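Local coordinates for lipoprotein, putative (Bacillus anthracis, PDB 4O4A) that is of unknown function but, as a putative lipoprotein, may bind lipid, at residues E26-T30 / M78-T82; Y38-V44 / F65-A71; E114-F119 / M158-Q162. All blocks are in the same frame, centred on the assembly; numbering follows the deposited sequence.

The three contacts sample one small, mostly beta domain with two sheets and a helix packed on one: loop to loop (contact 1), strand to strand (contact 2) and strand to helix (contact 3). Contact 2 is nested inside the loop closed by contact 1, yet their centres are about 20 Å apart. Contact 3 is about 24 Å from contact 1, centre to centre; in both pairs the nearest atoms stay about 7 Å apart. Contacts 2 and 3, centres about 18 Å apart, share the four-stranded sheet and a salt bridge, Asp-68 OD2 to Arg-160 NH1 at 2.8 Å. No active site is known; a sulfate, probably from the crystallisation liquor, lies about 5 Å from the Asp-41 side chain.

Contact 1 of 3, residues E26-T30 / M78-T82; sequences ETTDT and MKFGT
Thr-82 holds the segment 26-30 through both of its backbone polar groups: its N donates to Glu-26 O at 3.0 Å, and its O accepts from Thr-28 N, also at 3.0 Å. The first bond is fairly straight (163°); in the second the donor sits above the carbonyl plane. Thr-27 is spanned by the two, its CB and CG2 lying against Thr-82. At Gly-81 there is no side chain to stand between the backbones, and the Glu-26 carbonyl reaches its CA.

Lys-79 carries the other end of the contact. Its CB lies 3.2 Å from Thr-28 O, CG 3.7 Å from the same oxygen, and CD 3.2 Å from it, so the aliphatic chain crosses over the oxygen end of this carbonyl. Extended beyond CG (chi2 -173°), the chain then carries NZ past the backbone to 3.6 Å from Asp-29 O. The ammonium has a weak hydrogen bond to Ser-61 OG, while Asp-29 OD2 is 4.4 Å from NZ, too far for a salt bridge, though the opposite charges may still attract weakly. Thr-28 O also accepts from Thr-30 OG1, and that hydroxyl receives a bond from a water that in turn accepts from Lys-79 N at 3.2 Å. Thr-28 turns its methyl CG2 toward Gly-81, leaving OG1 to bond with Asp-85 and Asn-84.

With just one pairing, Thr-27 with Thr-82, the arrangement is an isolated beta bridge between two loops, here the ones leading into strands 30-35 and 86-90 of the five-stranded sheet.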
loop_
_atom_site.group_PDB
_atom_site.type_symbol
_atom_site.label_atom_id
_atom_site.label_comp_id
_atom_site.label_asym_id
_atom_site.label_seq_id
_atom_site.Cartn_x
_atom_site.Cartn_y
_atom_site.Cartn_z
ATOM N N GLU B 26 12.651 38.059 -26.630
ATOM C CA GLU B 26 12.710 37.527 -25.275
ATOM C C GLU B 26 12.589 36.021 -25.273
ATOM O O GLU B 26 11.634 35.486 -25.822
ATOM C CB GLU B 26 11.576 38.098 -24.428
ATOM C CG GLU B 26 11.816 39.533 -24.000
ATOM C CD GLU B 26 12.852 39.665 -22.895
ATOM O OE1 GLU B 26 13.393 38.636 -22.450
ATOM O OE2 GLU B 26 13.117 40.802 -22.454
ATOM N N THR B 27 13.575 35.352 -24.681
ATOM C CA THR B 27 13.560 33.904 -24.520
ATOM C C THR B 27 13.798 33.544 -23.043
ATOM O O THR B 27 14.154 34.400 -22.234
ATOM C CB THR B 27 14.601 33.202 -25.421
ATOM O OG1 THR B 27 15.907 33.659 -25.088
ATOM C CG2 THR B 27 14.349 33.492 -26.886
ATOM N N THR B 28 13.605 32.279 -22.698
ATOM C CA THR B 28 13.758 31.822 -21.299
ATOM C C THR B 28 15.201 31.601 -20.860
ATOM O O THR B 28 15.486 31.645 -19.671
ATOM C CB THR B 28 12.931 30.542 -20.982
ATOM O OG1 THR B 28 13.171 29.534 -21.975
ATOM C CG2 THR B 28 11.435 30.876 -20.939
ATOM N N ASP B 29 16.082 31.322 -21.820
ATOM C CA ASP B 29 17.494 31.129 -21.576
ATOM C C ASP B 29 17.839 30.508 -20.237
ATOM O O ASP B 29 18.488 31.156 -19.409
ATOM C CB ASP B 29 18.175 32.488 -21.652
ATOM C CG ASP B 29 17.967 33.165 -22.962
ATOM O OD1 ASP B 29 17.797 32.457 -23.979
ATOM O OD2 ASP B 29 18.012 34.413 -22.984
ATOM N N THR B 30 17.393 29.281 -19.997
ATOM C CA THR B 30 17.753 28.599 -18.763
ATOM C C THR B 30 18.314 27.202 -19.038
ATOM O O THR B 30 17.803 26.472 -19.874
ATOM C CB THR B 30 16.572 28.488 -17.802
ATOM O OG1 THR B 30 16.088 29.799 -17.530
ATOM C CG2 THR B 30 17.003 27.821 -16.488
HETATM N N MSE B 78 12.054 33.566 -12.265
HETATM C CA MSE B 78 12.383 32.802 -13.431
HETATM C C MSE B 78 12.227 33.696 -14.630
HETATM O O MSE B 78 11.580 34.751 -14.588
HETATM C CB MSE B 78 11.505 31.556 -13.532
HETATM C CG MSE B 78 10.074 31.885 -13.949
HETATM SE SE MSE B 78 8.824 30.633 -13.111
HETATM C CE MSE B 78 7.776 31.830 -11.960
ATOM N N LYS B 79 12.824 33.258 -15.719
ATOM C CA LYS B 79 12.787 34.002 -16.948
ATOM C C LYS B 79 11.527 33.663 -17.717
ATOM O O LYS B 79 10.907 32.602 -17.529
ATOM C CB LYS B 79 14.035 33.739 -17.788
ATOM C CG LYS B 79 15.255 34.573 -17.391
ATOM C CD LYS B 79 16.413 34.391 -18.367
ATOM C CE LYS B 79 17.680 35.031 -17.839
ATOM N NZ LYS B 79 18.868 34.618 -18.640
ATOM N N PHE B 80 11.146 34.596 -18.574
ATOM C CA PHE B 80 9.954 34.472 -19.382
ATOM C C PHE B 80 10.219 34.726 -20.851
ATOM O O PHE B 80 11.102 35.485 -21.205
ATOM C CB PHE B 80 8.920 35.459 -18.870
ATOM C CG PHE B 80 8.534 35.220 -17.447
ATOM C CD1 PHE B 80 7.717 34.148 -17.098
ATOM C CD2 PHE B 80 9.002 36.059 -16.450
ATOM C CE1 PHE B 80 7.371 33.928 -15.773
ATOM C CE2 PHE B 80 8.664 35.846 -15.127
ATOM C CZ PHE B 80 7.847 34.778 -14.788
ATOM N N GLY B 81 9.446 34.065 -21.702
ATOM C CA GLY B 81 9.515 34.299 -23.143
ATOM C C GLY B 81 9.432 33.026 -23.924
ATOM O O GLY B 81 8.906 32.025 -23.436
ATOM N N THR B 82 9.961 33.042 -25.133
ATOM C CA THR B 82 9.956 31.847 -25.946
ATOM C C THR B 82 10.847 30.806 -25.255
ATOM O O THR B 82 12.004 31.081 -24.976
ATOM C CB THR B 82 10.475 32.137 -27.359
ATOM O OG1 THR B 82 9.616 33.077 -28.007
ATOM C CG2 THR B 82 10.546 30.850 -28.191
HETATM O O HOH W 1 15.018 31.085 -14.809
#

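Contact 2 of 3, residues Y38-V44 / F65-A71; sequences YEGDLIV and FAADGTA
Gly-69 presents its bare CA to the Tyr-38 ring, resting over one face, offset toward the rim, in a CH-pi contact 4.0 Å from the centroid and 18° off the normal; the absence of a side chain permits this approach. With CG anti to the backbone N (chi1 -172°), the tyrosine lays its ring against the type I turn from Ala-66 to Gly-69, CE1 resting near Asp-68 C, while OH donates to Asp-41 O and ties the hydroxyl end to its own strand. A second bump-on-face pair follows: Leu-42 CD2 stands almost squarely over the centre of the Phe-65 ring, 4.0 Å from the centroid. The branch CD1 and the CB of the same leucine reach the far rim of that ring, CB coming 3.9 Å from CZ.

From Ile-43 onward the backbones join as parallel strands at the edge of the four-stranded sheet, Ile-43 N bonding to Gly-69 O (3.1 Å) and Ala-71 N to Ile-43 O (2.9 Å). Ile-43 and Thr-70 project on one face, against helix 149-166; Val-44 and Ala-71 project on the other, meeting Val-63 of strand 60-64 in the second sheet. On that side Val-44 CG2 packs on Phe-65 CE1 at 3.5 Å and lies more loosely, 4.3 Å, from Ala-71 CB.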
loop_
_atom_site.group_PDB
_atom_site.type_symbol
_atom_site.label_atom_id
_atom_site.label_comp_id
_atom_site.label_asym_id
_atom_site.label_seq_id
_atom_site.Cartn_x
_atom_site.Cartn_y
_atom_site.Cartn_z
ATOM N N TYR B 38 19.502 11.026 -10.393
ATOM C CA TYR B 38 18.181 11.447 -9.922
ATOM C C TYR B 38 17.047 11.206 -10.896
ATOM O O TYR B 38 17.202 11.315 -12.117
ATOM C CB TYR B 38 18.174 12.920 -9.558
ATOM C CG TYR B 38 16.887 13.343 -8.881
ATOM C CD1 TYR B 38 16.699 13.129 -7.509
ATOM C CD2 TYR B 38 15.860 13.948 -9.596
ATOM C CE1 TYR B 38 15.531 13.504 -6.877
ATOM C CE2 TYR B 38 14.691 14.327 -8.970
ATOM C CZ TYR B 38 14.541 14.102 -7.609
ATOM O OH TYR B 38 13.399 14.470 -6.983
ATOM N N GLU B 39 15.898 10.871 -10.328
ATOM C CA GLU B 39 14.703 10.642 -11.102
ATOM C C GLU B 39 13.555 11.126 -10.255
ATOM O O GLU B 39 13.517 10.874 -9.057
ATOM C CB GLU B 39 14.550 9.158 -11.449
ATOM C CG GLU B 39 13.463 8.856 -12.480
ATOM C CD GLU B 39 13.528 7.424 -13.023
ATOM O OE1 GLU B 39 14.152 6.556 -12.367
ATOM O OE2 GLU B 39 12.973 7.174 -14.125
ATOM N N GLY B 40 12.635 11.864 -10.862
ATOM C CA GLY B 40 11.476 12.315 -10.136
ATOM C C GLY B 40 11.193 13.787 -10.208
ATOM O O GLY B 40 11.561 14.462 -11.156
ATOM N N ASP B 41 10.536 14.268 -9.169
ATOM C CA ASP B 41 10.109 15.645 -9.071
ATOM C C ASP B 41 11.253 16.595 -8.850
ATOM O O ASP B 41 12.187 16.272 -8.144
ATOM C CB ASP B 41 9.136 15.772 -7.922
ATOM C CG ASP B 41 7.925 14.888 -8.099
ATOM O OD1 ASP B 41 7.274 14.983 -9.160
ATOM O OD2 ASP B 41 7.624 14.100 -7.180
ATOM N N LEU B 42 11.160 17.774 -9.468
ATOM C CA LEU B 42 12.169 18.807 -9.351
ATOM C C LEU B 42 11.506 20.112 -8.940
ATOM O O LEU B 42 10.415 20.458 -9.418
ATOM C CB LEU B 42 12.884 19.019 -10.677
ATOM C CG LEU B 42 13.699 17.851 -11.189
ATOM C CD1 LEU B 42 14.150 18.113 -12.613
ATOM C CD2 LEU B 42 14.890 17.593 -10.298
ATOM N N ILE B 43 12.171 20.841 -8.063
ATOM C CA ILE B 43 11.647 22.101 -7.612
ATOM C C ILE B 43 12.729 23.165 -7.597
ATOM O O ILE B 43 13.845 22.937 -7.135
ATOM C CB ILE B 43 11.047 21.984 -6.207
ATOM C CG1 ILE B 43 9.949 20.915 -6.178
ATOM C CG2 ILE B 43 10.491 23.323 -5.772
ATOM C CD1 ILE B 43 9.282 20.709 -4.830
ATOM N N VAL B 44 12.373 24.331 -8.125
ATOM C CA VAL B 44 13.255 25.479 -8.125
ATOM C C VAL B 44 12.518 26.560 -7.383
ATOM O O VAL B 44 11.349 26.829 -7.683
ATOM C CB VAL B 44 13.542 25.994 -9.536
ATOM C CG1 VAL B 44 14.508 27.168 -9.466
ATOM C CG2 VAL B 44 14.136 24.898 -10.396
ATOM N N PHE B 65 20.586 21.505 -9.664
ATOM C CA PHE B 65 19.812 20.839 -8.646
ATOM C C PHE B 65 20.724 20.096 -7.707
ATOM O O PHE B 65 21.743 19.563 -8.104
ATOM C CB PHE B 65 18.797 19.861 -9.257
ATOM C CG PHE B 65 17.670 20.538 -9.978
ATOM C CD1 PHE B 65 16.644 21.140 -9.265
ATOM C CD2 PHE B 65 17.627 20.572 -11.366
ATOM C CE1 PHE B 65 15.598 21.778 -9.918
ATOM C CE2 PHE B 65 16.583 21.205 -12.031
ATOM C CZ PHE B 65 15.568 21.809 -11.305
ATOM N N ALA B 66 20.331 20.054 -6.450
ATOM C CA ALA B 66 21.056 19.301 -5.472
ATOM C C ALA B 66 20.658 17.829 -5.665
ATOM O O ALA B 66 19.755 17.509 -6.444
ATOM C CB ALA B 66 20.693 19.777 -4.081
ATOM N N ALA B 67 21.302 16.937 -4.924
ATOM C CA ALA B 67 21.013 15.505 -5.025
ATOM C C ALA B 67 19.535 15.145 -4.795
ATOM O O ALA B 67 19.058 14.147 -5.332
ATOM C CB ALA B 67 21.894 14.734 -4.066
ATOM N N ASP B 68 18.816 15.950 -4.009
ATOM C CA ASP B 68 17.401 15.677 -3.731
ATOM C C ASP B 68 16.462 16.313 -4.761
ATOM O O ASP B 68 15.250 16.330 -4.563
ATOM C CB ASP B 68 17.010 16.141 -2.317
ATOM C CG ASP B 68 16.986 17.657 -2.174
ATOM O OD1 ASP B 68 17.507 18.369 -3.068
ATOM O OD2 ASP B 68 16.448 18.144 -1.154
ATOM N N GLY B 69 17.014 16.857 -5.846
ATOM C CA GLY B 69 16.189 17.455 -6.903
ATOM C C GLY B 69 15.603 18.812 -6.560
ATOM O O GLY B 69 14.589 19.227 -7.097
ATOM N N THR B 70 16.284 19.511 -5.677
ATOM C CA THR B 70 15.885 20.819 -5.211
ATOM C C THR B 70 16.893 21.873 -5.604
ATOM O O THR B 70 18.088 21.598 -5.638
ATOM C CB THR B 70 15.892 20.759 -3.694
ATOM O OG1 THR B 70 14.886 19.840 -3.259
ATOM C CG2 THR B 70 15.678 22.102 -3.082
ATOM N N ALA B 71 16.423 23.084 -5.877
ATOM C CA ALA B 71 17.313 24.189 -6.213
ATOM C C ALA B 71 16.743 25.442 -5.620
ATOM O O ALA B 71 15.581 25.759 -5.818
ATOM C CB ALA B 71 17.464 24.339 -7.703
#

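Contact 3 of 3, residues E114-F119 / M158-Q162; sequences ENSWEF and MQRIQ
Gln-162 N donates to Met-158 O at 2.9 Å, the i-to-i+4 bond of helix 149-166 that sets both side chains, one turn apart, against Glu-114. That glutamate belongs to a beta hairpin whose two-residue turn is Asn-115 and Ser-116, with Glu-114 and Trp-117 bonding N to O in both directions around it. The arrangement is an alpha helix packed on the four-stranded sheet, with the strand 117-119 and the helix 158-162 running at 133° to each other and their axes 12.5 Å apart. No hydrogen bond crosses this interface, which depends on side-chain contact.

Selenomethionine Met-158, bent at both chi2 and chi3 (-51°), brings its methyl to the hairpin. CE reaches Phe-119 CD2 at 3.6 Å and also lies against the Glu-114 carboxylate, while SE stands obliquely to the phenyl ring, 5.1 Å from its centroid, a Met-aromatic contact. Above one face of that ring, offset toward the rim, sits CD1 of Trp-117, whose NE1 bonds to Asn-47 O. Ile-161 CG2 approaches Phe-119 CZ obliquely, 4.4 Å away. Glu-114 passes obliquely across Gln-162: the amide NE2 lies beside CB and CG of the glutamate, and the amide and carboxylate planes are turned 41° apart. The glutamate also has a long, weak ion pair with Arg-112. At the edge of the Phe-119 ring, NE2 of Gln-162 is 4.3 Å from CE2.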
loop_
_atom_site.group_PDB
_atom_site.type_symbol
_atom_site.label_atom_id
_atom_site.label_comp_id
_atom_site.label_asym_id
_atom_site.label_seq_id
_atom_site.Cartn_x
_atom_site.Cartn_y
_atom_site.Cartn_z
ATOM N N GLU B 114 5.195 33.488 2.385
ATOM C CA GLU B 114 5.449 33.224 3.818
ATOM C C GLU B 114 5.652 34.586 4.424
ATOM O O GLU B 114 6.567 35.298 4.000
ATOM C CB GLU B 114 6.698 32.378 4.109
ATOM C CG GLU B 114 6.462 30.852 4.272
ATOM C CD GLU B 114 5.671 30.179 3.161
ATOM O OE1 GLU B 114 5.176 30.869 2.255
ATOM O OE2 GLU B 114 5.522 28.937 3.213
ATOM N N ASN B 115 4.832 34.925 5.426
ATOM C CA ASN B 115 4.852 36.253 6.050
ATOM C C ASN B 115 4.320 37.223 5.006
ATOM O O ASN B 115 3.136 37.184 4.674
ATOM C CB ASN B 115 6.252 36.636 6.547
ATOM C CG ASN B 115 6.700 35.784 7.711
ATOM O OD1 ASN B 115 5.903 35.438 8.589
ATOM N ND2 ASN B 115 7.985 35.455 7.737
ATOM N N SER B 116 5.179 38.086 4.489
ATOM C CA SER B 116 4.786 38.981 3.426
ATOM C C SER B 116 5.787 38.818 2.283
ATOM O O SER B 116 5.787 39.598 1.339
ATOM C CB SER B 116 4.747 40.419 3.935
ATOM O OG SER B 116 4.230 41.295 2.953
ATOM N N TRP B 117 6.611 37.770 2.361
ATOM C CA TRP B 117 7.649 37.518 1.364
ATOM C C TRP B 117 7.179 36.496 0.329
ATOM O O TRP B 117 6.684 35.427 0.685
ATOM C CB TRP B 117 8.916 37.016 2.055
ATOM C CG TRP B 117 10.114 37.009 1.178
ATOM C CD1 TRP B 117 10.494 36.024 0.301
ATOM C CD2 TRP B 117 11.117 38.029 1.097
ATOM N NE1 TRP B 117 11.667 36.377 -0.319
ATOM C CE2 TRP B 117 12.071 37.601 0.149
ATOM C CE3 TRP B 117 11.302 39.263 1.731
ATOM C CZ2 TRP B 117 13.193 38.363 -0.177
ATOM C CZ3 TRP B 117 12.421 40.019 1.404
ATOM C CH2 TRP B 117 13.351 39.564 0.457
ATOM N N GLU B 118 7.351 36.824 -0.950
ATOM C CA GLU B 118 6.920 35.945 -2.037
ATOM C C GLU B 118 8.061 35.160 -2.647
ATOM O O GLU B 118 9.100 35.715 -2.964
ATOM C CB GLU B 118 6.249 36.751 -3.130
ATOM C CG GLU B 118 5.053 37.535 -2.638
ATOM C CD GLU B 118 4.359 38.297 -3.740
ATOM O OE1 GLU B 118 3.838 39.395 -3.449
ATOM O OE2 GLU B 118 4.357 37.817 -4.893
ATOM N N PHE B 119 7.854 33.856 -2.789
ATOM C CA PHE B 119 8.826 32.973 -3.390
ATOM C C PHE B 119 8.226 32.384 -4.640
ATOM O O PHE B 119 7.367 31.509 -4.553
ATOM C CB PHE B 119 9.194 31.789 -2.480
ATOM C CG PHE B 119 9.788 32.178 -1.155
ATOM C CD1 PHE B 119 11.128 32.509 -1.043
ATOM C CD2 PHE B 119 9.012 32.151 -0.009
ATOM C CE1 PHE B 119 11.674 32.839 0.183
ATOM C CE2 PHE B 119 9.549 32.474 1.221
ATOM C CZ PHE B 119 10.884 32.813 1.320
HETATM N N MSE B 158 10.019 24.113 1.735
HETATM C CA MSE B 158 9.703 25.427 2.284
HETATM C C MSE B 158 10.127 25.505 3.719
HETATM O O MSE B 158 10.635 26.534 4.167
HETATM C CB MSE B 158 8.229 25.711 2.142
HETATM C CG MSE B 158 7.925 26.023 0.687
HETATM SE SE MSE B 158 8.866 27.581 -0.067
HETATM C CE MSE B 158 8.398 28.834 1.364
ATOM N N GLN B 159 9.947 24.417 4.449
ATOM C CA GLN B 159 10.347 24.386 5.827
ATOM C C GLN B 159 11.863 24.496 5.923
ATOM O O GLN B 159 12.361 25.260 6.745
ATOM C CB GLN B 159 9.852 23.115 6.504
ATOM C CG GLN B 159 10.164 23.053 7.983
ATOM C CD GLN B 159 9.437 21.926 8.643
ATOM O OE1 GLN B 159 8.752 22.106 9.666
ATOM N NE2 GLN B 159 9.525 20.761 8.039
ATOM N N ARG B 160 12.591 23.727 5.108
ATOM C CA ARG B 160 14.057 23.796 5.121
ATOM C C ARG B 160 14.512 25.204 4.812
ATOM O O ARG B 160 15.486 25.677 5.388
ATOM C CB ARG B 160 14.769 22.784 4.179
ATOM C CG ARG B 160 14.800 21.361 4.722
ATOM C CD ARG B 160 15.800 20.436 3.993
ATOM N NE ARG B 160 15.811 20.541 2.517
ATOM C CZ ARG B 160 14.936 19.941 1.698
ATOM N NH1 ARG B 160 15.056 20.086 0.380
ATOM N NH2 ARG B 160 13.932 19.205 2.185
ATOM N N ILE B 161 13.800 25.872 3.908
ATOM C CA ILE B 161 14.118 27.248 3.541
ATOM C C ILE B 161 13.918 28.199 4.715
ATOM O O ILE B 161 14.829 28.926 5.097
ATOM C CB ILE B 161 13.272 27.726 2.345
ATOM C CG1 ILE B 161 13.762 27.048 1.060
ATOM C CG2 ILE B 161 13.382 29.236 2.179
ATOM C CD1 ILE B 161 12.933 27.363 -0.165
ATOM N N GLN B 162 12.723 28.189 5.286
ATOM C CA GLN B 162 12.424 29.050 6.418
ATOM C C GLN B 162 13.406 28.841 7.575
ATOM O O GLN B 162 13.904 29.799 8.162
ATOM C CB GLN B 162 10.958 28.866 6.823
ATOM C CG GLN B 162 9.996 29.596 5.881
ATOM C CD GLN B 162 9.574 30.979 6.374
ATOM O OE1 GLN B 162 9.446 31.215 7.578
ATOM N NE2 GLN B 162 9.294 31.878 5.443
#